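Local coordinates for protein peptidase M3B, oligoendopeptidase F (Enterococcus faecium, PDB 2QR4) that probably cleaves peptide bonds in oligopeptides as a zinc-dependent metallopeptidase of family M3, at residues N38-V43 with S89-E94; H129-E134 with V228-S233; K220-K225 with F448-D453; A237-N242 with Y498-F503. One frame throughout, in Å; residues are numbered along the deposited sequence. Where two conformers were deposited one is given.

Interaction 1 (N38-V43 with S89-E94); sequences NAIEFV and SWFEPE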
# COMPACT_ATOMS: atom_id res chain seq x y z
N ASN A 38 -15.83 22.99 27.22
CA ASN A 38 -14.78 23.68 26.48
C ASN A 38 -13.92 22.70 25.68
O ASN A 38 -13.54 22.98 24.54
CB ASN A 38 -13.93 24.55 27.41
CG ASN A 38 -14.74 25.66 28.06
OD1 ASN A 38 -15.66 26.21 27.46
ND2 ASN A 38 -14.41 25.98 29.31
N ALA A 39 -13.63 21.55 26.26
CA ALA A 39 -12.87 20.50 25.56
C ALA A 39 -13.61 19.99 24.32
O ALA A 39 -13.04 19.89 23.24
CB ALA A 39 -12.55 19.34 26.52
N ILE A 40 -14.89 19.67 24.49
CA ILE A 40 -15.70 19.20 23.37
C ILE A 40 -15.73 20.25 22.27
O ILE A 40 -15.62 19.93 21.10
CB ILE A 40 -17.15 18.94 23.81
CG1 ILE A 40 -17.21 17.69 24.69
CG2 ILE A 40 -18.02 18.74 22.60
CD1 ILE A 40 -18.44 17.61 25.52
N GLU A 41 -15.89 21.51 22.67
CA GLU A 41 -15.93 22.60 21.71
C GLU A 41 -14.62 22.69 20.95
O GLU A 41 -14.62 22.88 19.73
CB GLU A 41 -16.22 23.93 22.39
CG GLU A 41 -17.67 24.11 22.69
CD GLU A 41 -17.92 25.22 23.69
OE1 GLU A 41 -16.93 25.73 24.25
OE2 GLU A 41 -19.10 25.57 23.91
N PHE A 42 -13.52 22.54 21.67
CA PHE A 42 -12.22 22.64 21.05
C PHE A 42 -11.99 21.51 20.05
O PHE A 42 -11.67 21.79 18.89
CB PHE A 42 -11.08 22.65 22.08
CG PHE A 42 -9.72 22.47 21.46
CD1 PHE A 42 -9.04 23.55 20.92
CD2 PHE A 42 -9.14 21.21 21.38
CE1 PHE A 42 -7.80 23.39 20.32
CE2 PHE A 42 -7.88 21.03 20.78
CZ PHE A 42 -7.21 22.11 20.24
N VAL A 43 -12.15 20.25 20.47
CA VAL A 43 -11.72 19.19 19.56
C VAL A 43 -12.65 19.06 18.36
O VAL A 43 -12.20 18.75 17.27
CB VAL A 43 -11.43 17.78 20.20
CG1 VAL A 43 -10.94 17.89 21.64
CG2 VAL A 43 -12.61 16.87 20.08
N SER A 89 -6.47 12.59 20.01
CA SER A 89 -6.80 11.20 20.30
C SER A 89 -6.98 10.88 21.79
O SER A 89 -7.49 9.82 22.13
CB SER A 89 -5.75 10.26 19.69
OG SER A 89 -4.46 10.49 20.25
N TRP A 90 -6.55 11.78 22.67
CA TRP A 90 -6.72 11.56 24.11
C TRP A 90 -8.19 11.76 24.53
O TRP A 90 -8.62 11.32 25.60
CB TRP A 90 -5.84 12.51 24.90
CG TRP A 90 -6.09 13.93 24.51
CD1 TRP A 90 -5.40 14.66 23.59
CD2 TRP A 90 -7.13 14.78 25.01
NE1 TRP A 90 -5.93 15.92 23.49
CE2 TRP A 90 -7.00 16.02 24.34
CE3 TRP A 90 -8.15 14.62 25.96
CZ2 TRP A 90 -7.86 17.09 24.58
CZ3 TRP A 90 -9.00 15.68 26.20
CH2 TRP A 90 -8.85 16.91 25.51
N PHE A 91 -8.94 12.41 23.65
CA PHE A 91 -10.26 12.95 23.97
C PHE A 91 -11.32 11.91 24.39
O PHE A 91 -11.89 12.01 25.49
CB PHE A 91 -10.73 13.81 22.80
CG PHE A 91 -12.10 14.39 22.97
CD1 PHE A 91 -12.39 15.21 24.04
CD2 PHE A 91 -13.09 14.11 22.06
CE1 PHE A 91 -13.66 15.74 24.20
CE2 PHE A 91 -14.36 14.65 22.21
CZ PHE A 91 -14.64 15.46 23.28
N GLU A 92 -11.58 10.91 23.55
CA GLU A 92 -12.59 9.89 23.87
C GLU A 92 -12.21 8.97 25.05
O GLU A 92 -13.04 8.64 25.90
CB GLU A 92 -12.94 9.07 22.63
CG GLU A 92 -13.45 9.91 21.47
CD GLU A 92 -14.08 9.07 20.35
OE1 GLU A 92 -14.04 7.82 20.41
OE2 GLU A 92 -14.62 9.67 19.40
N PRO A 93 -10.96 8.49 25.07
CA PRO A 93 -10.46 7.80 26.26
C PRO A 93 -10.68 8.61 27.53
O PRO A 93 -11.09 8.04 28.55
CB PRO A 93 -8.96 7.64 25.97
CG PRO A 93 -8.92 7.54 24.45
CD PRO A 93 -9.97 8.51 23.98
N GLU A 94 -10.44 9.92 27.49
CA GLU A 94 -10.61 10.72 28.71
C GLU A 94 -12.07 10.94 29.07
O GLU A 94 -12.43 10.95 30.24
CB GLU A 94 -9.86 12.04 28.66
CG GLU A 94 -8.38 11.89 28.85
CD GLU A 94 -7.72 13.17 29.31
OE1 GLU A 94 -6.46 13.23 29.23
OE2 GLU A 94 -8.44 14.10 29.76

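Interaction 2 (H129-E134 with V228-S233); sequences HVLSAE and VRNYSS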
# COMPACT_ATOMS: atom_id res chain seq x y z
N HIS A 129 -15.24 -0.21 22.45
CA HIS A 129 -14.46 -0.18 21.23
C HIS A 129 -13.54 1.01 21.18
O HIS A 129 -12.80 1.17 20.21
CB HIS A 129 -15.37 -0.22 20.00
CG HIS A 129 -16.37 -1.33 20.04
ND1 HIS A 129 -16.02 -2.65 19.84
CD2 HIS A 129 -17.70 -1.32 20.29
CE1 HIS A 129 -17.10 -3.41 19.95
NE2 HIS A 129 -18.14 -2.63 20.22
N VAL A 130 -13.58 1.83 22.22
CA VAL A 130 -12.60 2.89 22.37
C VAL A 130 -11.46 2.38 23.25
O VAL A 130 -11.69 1.67 24.22
CB VAL A 130 -13.21 4.15 22.98
CG1 VAL A 130 -12.14 5.22 23.17
CG2 VAL A 130 -14.33 4.67 22.11
N LEU A 131 -10.23 2.75 22.90
CA LEU A 131 -9.05 2.18 23.53
C LEU A 131 -8.43 3.19 24.49
O LEU A 131 -9.07 4.17 24.85
CB LEU A 131 -8.05 1.71 22.47
CG LEU A 131 -8.57 0.58 21.57
CD1 LEU A 131 -7.60 0.23 20.47
CD2 LEU A 131 -8.91 -0.67 22.37
N SER A 132 -7.21 2.95 24.94
CA SER A 132 -6.55 3.91 25.81
C SER A 132 -5.98 5.05 24.97
O SER A 132 -5.91 4.95 23.75
CB SER A 132 -5.45 3.23 26.61
OG SER A 132 -4.41 2.80 25.75
N ALA A 133 -5.57 6.12 25.62
CA ALA A 133 -4.96 7.24 24.91
C ALA A 133 -3.74 6.78 24.13
O ALA A 133 -3.56 7.17 22.98
CB ALA A 133 -4.58 8.35 25.88
N GLU A 134 -2.91 5.93 24.75
CA GLU A 134 -1.70 5.40 24.09
C GLU A 134 -2.02 4.68 22.78
O GLU A 134 -1.36 4.89 21.77
CB GLU A 134 -0.94 4.43 25.01
CG GLU A 134 0.03 5.04 26.01
CD GLU A 134 0.94 3.98 26.69
OE1 GLU A 134 1.86 4.38 27.44
OE2 GLU A 134 0.75 2.74 26.49
N VAL A 228 -8.52 -5.21 17.09
CA VAL A 228 -7.97 -4.52 18.25
C VAL A 228 -8.99 -3.64 18.97
O VAL A 228 -8.78 -3.27 20.11
CB VAL A 228 -6.67 -3.74 17.93
CG1 VAL A 228 -5.67 -4.68 17.28
CG2 VAL A 228 -6.95 -2.52 17.04
N ARG A 229 -10.10 -3.34 18.29
CA ARG A 229 -11.21 -2.59 18.90
C ARG A 229 -12.30 -3.48 19.49
O ARG A 229 -13.35 -2.97 19.91
CB ARG A 229 -11.83 -1.61 17.90
CG ARG A 229 -10.91 -0.44 17.55
CD ARG A 229 -11.68 0.64 16.82
NE ARG A 229 -10.78 1.73 16.43
CZ ARG A 229 -10.40 2.70 17.25
NH1 ARG A 229 -9.57 3.64 16.81
NH2 ARG A 229 -10.82 2.73 18.52
N ASN A 230 -12.06 -4.79 19.51
CA ASN A 230 -13.00 -5.75 20.11
C ASN A 230 -14.35 -5.86 19.39
O ASN A 230 -15.39 -6.10 20.00
CB ASN A 230 -13.21 -5.44 21.60
CG ASN A 230 -11.91 -5.09 22.30
OD1 ASN A 230 -11.04 -5.95 22.50
ND2 ASN A 230 -11.75 -3.81 22.67
N TYR A 231 -14.34 -5.67 18.08
CA TYR A 231 -15.50 -6.01 17.30
C TYR A 231 -15.40 -7.48 16.94
O TYR A 231 -14.30 -8.05 16.90
CB TYR A 231 -15.57 -5.15 16.04
CG TYR A 231 -15.93 -3.69 16.30
CD1 TYR A 231 -17.23 -3.31 16.63
CD2 TYR A 231 -14.96 -2.70 16.22
CE1 TYR A 231 -17.55 -1.96 16.86
CE2 TYR A 231 -15.27 -1.35 16.45
CZ TYR A 231 -16.56 -0.99 16.76
OH TYR A 231 -16.84 0.33 16.97
N SER A 232 -16.54 -8.12 16.69
CA SER A 232 -16.53 -9.53 16.34
C SER A 232 -16.16 -9.75 14.87
O SER A 232 -15.86 -10.87 14.46
CB SER A 232 -17.89 -10.16 16.69
OG SER A 232 -18.89 -9.69 15.82
N SER A 233 -16.15 -8.67 14.08
CA SER A 233 -15.75 -8.75 12.66
C SER A 233 -15.60 -7.36 12.03
O SER A 233 -16.06 -6.35 12.58
CB SER A 233 -16.80 -9.52 11.84
OG SER A 233 -18.02 -8.78 11.78

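Interaction 3 (K220-K225 with F448-D453); sequences KGHNFK and FMHTED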
# COMPACT_ATOMS: atom_id res chain seq x y z
N LYS A 220 -6.94 -6.33 5.02
CA LYS A 220 -6.16 -6.59 6.22
C LYS A 220 -6.28 -5.48 7.28
O LYS A 220 -6.40 -5.77 8.46
CB LYS A 220 -4.69 -6.82 5.87
CG LYS A 220 -4.35 -8.27 5.77
CD LYS A 220 -2.94 -8.53 5.24
CE LYS A 220 -2.84 -9.96 4.73
NZ LYS A 220 -3.69 -10.86 5.61
N GLY A 221 -6.25 -4.23 6.84
CA GLY A 221 -6.37 -3.09 7.78
C GLY A 221 -7.71 -3.03 8.48
O GLY A 221 -7.76 -2.74 9.69
N HIS A 222 -8.80 -3.30 7.75
CA HIS A 222 -10.13 -3.39 8.35
C HIS A 222 -10.21 -4.49 9.41
O HIS A 222 -10.77 -4.29 10.49
CB HIS A 222 -11.21 -3.67 7.30
CG HIS A 222 -11.43 -2.55 6.35
ND1 HIS A 222 -12.08 -2.71 5.14
CD2 HIS A 222 -11.08 -1.24 6.42
CE1 HIS A 222 -12.12 -1.56 4.51
NE2 HIS A 222 -11.52 -0.64 5.26
N ASN A 223 -9.63 -5.64 9.10
CA ASN A 223 -9.64 -6.75 10.03
C ASN A 223 -8.82 -6.47 11.27
O ASN A 223 -9.24 -6.74 12.40
CB ASN A 223 -9.23 -8.06 9.33
CG ASN A 223 -10.41 -8.71 8.60
OD1 ASN A 223 -11.56 -8.48 8.98
ND2 ASN A 223 -10.14 -9.50 7.56
N PHE A 224 -7.63 -5.91 11.07
CA PHE A 224 -6.78 -5.56 12.19
C PHE A 224 -7.47 -4.56 13.13
O PHE A 224 -7.44 -4.74 14.35
CB PHE A 224 -5.46 -4.99 11.68
CG PHE A 224 -4.62 -4.39 12.77
CD1 PHE A 224 -3.92 -5.20 13.65
CD2 PHE A 224 -4.58 -3.02 12.96
CE1 PHE A 224 -3.18 -4.66 14.68
CE2 PHE A 224 -3.83 -2.47 13.99
CZ PHE A 224 -3.12 -3.29 14.84
N LYS A 225 -8.09 -3.51 12.57
CA LYS A 225 -8.76 -2.49 13.39
C LYS A 225 -9.98 -3.06 14.11
O LYS A 225 -10.21 -2.79 15.28
CB LYS A 225 -9.17 -1.27 12.56
CG LYS A 225 -8.05 -0.23 12.39
CD LYS A 225 -8.26 0.53 11.09
CE LYS A 225 -7.38 1.76 10.99
NZ LYS A 225 -7.65 2.48 9.70
N PHE A 448 -17.15 -11.68 1.68
CA PHE A 448 -16.38 -12.91 1.44
C PHE A 448 -14.87 -12.65 1.59
O PHE A 448 -14.17 -13.43 2.23
CB PHE A 448 -16.72 -13.48 0.06
CG PHE A 448 -15.79 -14.56 -0.42
CD1 PHE A 448 -16.01 -15.89 -0.08
CD2 PHE A 448 -14.70 -14.25 -1.23
CE1 PHE A 448 -15.16 -16.89 -0.55
CE2 PHE A 448 -13.84 -15.25 -1.69
CZ PHE A 448 -14.08 -16.58 -1.36
N MSE A 449 -14.38 -11.54 1.05
CA MSE A 449 -12.97 -11.20 1.18
C MSE A 449 -12.54 -10.96 2.63
O MSE A 449 -11.47 -11.41 3.03
CB MSE A 449 -12.61 -9.97 0.34
CG MSE A 449 -12.47 -10.25 -1.14
SE MSE A 449 -11.84 -8.66 -2.11
CE MSE A 449 -13.37 -7.45 -1.80
N HIS A 450 -13.35 -10.24 3.40
CA HIS A 450 -13.01 -9.99 4.80
C HIS A 450 -13.01 -11.27 5.64
O HIS A 450 -12.08 -11.51 6.41
CB HIS A 450 -13.94 -8.96 5.44
CG HIS A 450 -13.79 -7.58 4.89
ND1 HIS A 450 -13.03 -6.61 5.51
CD2 HIS A 450 -14.33 -6.99 3.80
CE1 HIS A 450 -13.09 -5.49 4.81
NE2 HIS A 450 -13.87 -5.69 3.77
N THR A 451 -14.07 -12.06 5.52
CA THR A 451 -14.18 -13.29 6.31
C THR A 451 -13.09 -14.30 5.97
O THR A 451 -12.57 -14.96 6.85
CB THR A 451 -15.56 -13.94 6.17
OG1 THR A 451 -15.87 -14.09 4.77
CG2 THR A 451 -16.61 -13.05 6.84
N GLU A 452 -12.76 -14.40 4.68
CA GLU A 452 -11.69 -15.28 4.22
C GLU A 452 -10.33 -14.87 4.78
O GLU A 452 -9.62 -15.68 5.35
CB GLU A 452 -11.65 -15.32 2.70
CG GLU A 452 -12.80 -16.14 2.10
CD GLU A 452 -12.74 -17.62 2.51
OE1 GLU A 452 -11.95 -18.38 1.89
OE2 GLU A 452 -13.48 -18.03 3.43
N ASP A 453 -10.00 -13.59 4.62
CA ASP A 453 -8.75 -13.06 5.18
C ASP A 453 -8.67 -13.22 6.70
O ASP A 453 -7.61 -13.51 7.26
CB ASP A 453 -8.58 -11.58 4.81
CG ASP A 453 -7.39 -10.96 5.51
OD1 ASP A 453 -6.26 -11.06 4.99
OD2 ASP A 453 -7.58 -10.37 6.59

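Interaction 4 (A237-N242 with Y498-F503); sequences ASLSNN and YNYYVF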
# COMPACT_ATOMS: atom_id res chain seq x y z
N ALA A 237 -17.88 -3.93 12.68
CA ALA A 237 -17.18 -2.67 12.92
C ALA A 237 -17.67 -1.53 12.01
O ALA A 237 -17.96 -0.44 12.48
CB ALA A 237 -15.68 -2.84 12.81
N SER A 238 -17.77 -1.78 10.72
CA SER A 238 -18.20 -0.71 9.82
C SER A 238 -19.66 -0.33 10.02
O SER A 238 -20.00 0.84 10.09
CB SER A 238 -17.99 -1.10 8.36
OG SER A 238 -18.35 -0.02 7.52
N LEU A 239 -20.53 -1.33 10.13
CA LEU A 239 -21.96 -1.07 10.27
C LEU A 239 -22.33 -0.48 11.63
O LEU A 239 -23.29 0.29 11.74
CB LEU A 239 -22.77 -2.36 10.02
CG LEU A 239 -23.16 -2.69 8.57
CD1 LEU A 239 -21.97 -2.70 7.61
CD2 LEU A 239 -23.88 -4.02 8.53
N SER A 240 -21.59 -0.84 12.68
CA SER A 240 -21.96 -0.38 14.01
C SER A 240 -21.95 1.14 14.10
O SER A 240 -22.84 1.74 14.70
CB SER A 240 -21.06 -0.96 15.10
OG SER A 240 -19.83 -0.26 15.16
N ASN A 241 -20.94 1.78 13.52
CA ASN A 241 -20.83 3.22 13.69
C ASN A 241 -21.97 3.98 13.03
O ASN A 241 -22.05 5.21 13.13
CB ASN A 241 -19.45 3.75 13.29
CG ASN A 241 -19.26 3.83 11.80
OD1 ASN A 241 -20.13 4.31 11.08
ND2 ASN A 241 -18.10 3.37 11.32
N ASN A 242 -22.87 3.24 12.38
CA ASN A 242 -24.12 3.80 11.84
C ASN A 242 -25.34 3.12 12.46
O ASN A 242 -26.47 3.27 11.99
CB ASN A 242 -24.19 3.62 10.33
CG ASN A 242 -23.41 4.66 9.58
OD1 ASN A 242 -22.28 4.42 9.14
ND2 ASN A 242 -24.01 5.84 9.42
N TYR A 498 -13.65 1.17 -0.06
CA TYR A 498 -14.39 1.89 0.97
C TYR A 498 -14.44 0.92 2.14
O TYR A 498 -13.46 0.23 2.42
CB TYR A 498 -15.78 2.25 0.47
CG TYR A 498 -15.76 3.35 -0.58
CD1 TYR A 498 -14.63 3.59 -1.35
CD2 TYR A 498 -16.88 4.14 -0.82
CE1 TYR A 498 -14.59 4.58 -2.31
CE2 TYR A 498 -16.86 5.14 -1.78
CZ TYR A 498 -15.71 5.35 -2.52
OH TYR A 498 -15.69 6.34 -3.47
N ASN A 499 -15.57 0.84 2.82
CA ASN A 499 -15.66 0.01 4.01
C ASN A 499 -17.09 -0.49 4.21
O ASN A 499 -17.85 0.04 5.02
CB ASN A 499 -15.18 0.81 5.24
CG ASN A 499 -14.92 -0.06 6.45
OD1 ASN A 499 -14.89 -1.29 6.36
ND2 ASN A 499 -14.72 0.57 7.61
N TYR A 500 -17.47 -1.51 3.46
CA TYR A 500 -18.84 -1.99 3.53
C TYR A 500 -19.83 -0.89 3.18
O TYR A 500 -20.75 -0.57 3.93
CB TYR A 500 -19.11 -2.55 4.91
CG TYR A 500 -18.55 -3.93 5.11
CD1 TYR A 500 -19.21 -5.04 4.61
CD2 TYR A 500 -17.36 -4.12 5.79
CE1 TYR A 500 -18.69 -6.30 4.79
CE2 TYR A 500 -16.85 -5.38 5.99
CZ TYR A 500 -17.52 -6.47 5.48
OH TYR A 500 -17.02 -7.75 5.68
N TYR A 501 -19.65 -0.33 1.99
CA TYR A 501 -20.45 0.78 1.53
C TYR A 501 -21.52 0.35 0.53
O TYR A 501 -22.68 0.76 0.65
CB TYR A 501 -19.52 1.80 0.89
CG TYR A 501 -20.15 3.06 0.39
CD1 TYR A 501 -20.31 4.14 1.23
CD2 TYR A 501 -20.51 3.20 -0.94
CE1 TYR A 501 -20.84 5.33 0.78
CE2 TYR A 501 -21.04 4.37 -1.42
CZ TYR A 501 -21.21 5.44 -0.55
OH TYR A 501 -21.74 6.63 -1.00
N VAL A 502 -21.15 -0.50 -0.44
CA VAL A 502 -22.06 -0.81 -1.56
C VAL A 502 -23.43 -1.42 -1.23
O VAL A 502 -24.37 -1.19 -1.98
CB VAL A 502 -21.41 -1.72 -2.63
CG1 VAL A 502 -20.40 -0.96 -3.43
CG2 VAL A 502 -20.82 -2.96 -2.00
N PHE A 503 -23.54 -2.20 -0.16
CA PHE A 503 -24.82 -2.86 0.12
C PHE A 503 -25.92 -1.85 0.32
O PHE A 503 -27.09 -2.16 0.14
CB PHE A 503 -24.74 -3.78 1.35
CG PHE A 503 -24.87 -3.07 2.67
CD1 PHE A 503 -26.04 -3.16 3.42
CD2 PHE A 503 -23.80 -2.34 3.19
CE1 PHE A 503 -26.15 -2.52 4.66
CE2 PHE A 503 -23.89 -1.69 4.43
CZ PHE A 503 -25.07 -1.77 5.17

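Interaction 1 (N38-V43 with S89-E94)
Helix 33-63 and the short helix 91-95 pack together in the N-terminal helical part of the chain, where Val43, Ile40 and Ala39 meet the ring of Phe91. The phenyl ring is the centre of the contact. CG of Phe91 lies anti to its backbone N (chi1 178°), and CB points toward helix 33-63. CG2 of Val43 lies over one face, offset toward the rim, in a CH-pi contact 3.7 Å from the ring centroid and 23° off the normal. The same methyl, CG2, is 3.4 Å from CD2 of Phe91. The other methyl of this valine, CG1, lies 3.9 Å from CD1 of Phe91 and also reaches the indole, 4.3 Å from CZ2 of Trp90. Ile40 meets the far end of the phenyl ring at its edge, with CG1 in the ring plane and 3.7 Å from CZ of Phe91. Ala39 completes the group more loosely, its CB 4.4 Å from CE1 of Phe91. Outside the two segments, Ile120 and Tyr119 of helix 117-124 touch Ile40 and Phe91 respectively, and the indole NE1 of Trp90 is hydrogen-bonded to OG of Ser22. Between 38-43 and 89-94 themselves no hydrogen bond forms, so this buried contact rests on shape and dispersion: a valine methyl against an aromatic face and an isoleucine methylene against its rim.

Interaction 2 (H129-E134 with V228-S233)
His129 lays its imidazole over the phenol ring of Tyr231 in an offset stack, centroids 3.6 Å apart and planes only 2° from parallel. The tyrosine belongs to the turn that follows helix 208-228, which ends in a Schellman motif with Asn230, at positive phi, as the C-prime residue. Each ring puts an atom over the other's centre: CE1 of Tyr231 over the imidazole, ND1 of His129 over the phenol. CG of His129 is anti to the carbonyl carbon (chi1 -51°). The ring edge, near its plane, meets two carbonyls of the turn: ND1 gives its N-H to Arg229 O at 2.7 Å, the N-H...O angle 151°, and Asn230 O lies 3.2 Å from CE1 of His129. The stack and the ND1 bond together should hold the imidazole against rotation. Arg229 answers in the other direction. Its chain is extended from CG to NE, and CB, CG and CD each pass 3.6 to 3.7 Å from His129 O. NH2 donates to His129 O at 3.0 Å, in the plane of both the guanidinium and the carbonyl. The same NH2 forms a salt bridge with Glu136, whose OE2 also takes the N-H of Leu131, while the amide ND2 of Asn230 bonds to Ala128 O. The contact is at the surface, near the second subunit: Val228 packs on Leu138 of that subunit. Leu131 meanwhile brings its CD2 methyl to 3.4 Å from Val228 O, in the last turn of helix 208-228.

Interaction 3 (K220-K225 with F448-D453)
Asn223 reaches from helix 208-228 across to Asp453 and His450 of helix 418-454. Its CB starts 3.9 Å from OD2 of Asp453, and CG passes at much the same distance. OD1 lies near the edge of the His450 ring, 4.2 Å from its ND1. The amide nitrogen does the bonding: ND2 donates to OD2 of Asp453 at 2.9 Å, nearly straight at 165°, and to His450 O at 3.0 Å. The first bond takes the anti lone pair of OD2 and lies in the amide plane, with amide and carboxylate almost coplanar. The other oxygen of Asp453 serves Lys220. That chain bends at chi4, and NZ makes a salt bridge to OD1 of Asp453 at 2.7 Å through the syn lone pair. Lys220 has a long, weak ion pair with Glu144 of the second subunit. Nearby the imidazoles of His222 and His450 meet rim to rim, planes 8° apart, with ND1 of His222 3.0 Å from CE1 of His450. A carboxylate held by a lysine and an amide, one on each oxygen, joins segments 220-225 and 448-453, whose axes cross at -62° and approach to 9.8 Å, a helix-on-helix contact within the largely alpha-helical M3 peptidase fold.

Interaction 4 (A237-N242 with Y498-F503)
The last turn of helix 234-240 runs up against the irregular segment 498-503, closest at Ser238 and Asn499, whose CA atoms are 6.4 Å apart, and Tyr500 takes a left-handed backbone conformation just beyond. Ser238 makes the polar link. Its OG stands anti to the backbone N (chi1 -177°) and donates to Asn499 O at 2.6 Å, coming in from above the carbonyl plane, 40° out of it. The asparagine amide is close by, its CG 3.6 Å from OG of Ser238, and CB of Tyr500 is 3.7 Å from the same hydroxyl. This tyrosine-rich segment leads into helix 503-520; in M3 relatives such as thimet oligopeptidase a tyrosine-bearing loop borders the active-site cleft, and 498-503 may correspond to it. Glu446 of helix 418-454 accepts the backbone N-H of Tyr500. One residue on from the serine, Leu239 supplies the apolar half: its CD1 touches CB of Tyr500 at 3.9 Å, the two side chains at about a right angle. Phe503 sets its CG between backbone N and carbonyl carbon (chi1 81°), the crowded position, and meets Leu239 tip to tip, with CE2 3.8 Å from CD1 of the leucine.

Interactions 1 and 4 are buried, while interactions 2 and 3 lie at the surface and also touch the second subunit. Their chemistry follows: interaction 1 is wholly apolar, interaction 4 adds a single hydroxyl bond to apolar packing, interaction 2 relies on a ring stack and on imidazole and guanidinium bonds to backbone carbonyls, and interaction 3 on a salt bridge and amide bonds. Helix 208-228 serves two contacts, its body in interaction 3 and its C-terminal end in interaction 2; the next helix, 234-240, serves interaction 4. Neighbours also touch directly. Pro93 packs on Leu131 between interactions 1 and 2, Tyr231 on Ala237 and Ser240 between 2 and 4, and His450 on Tyr500 between 3 and 4.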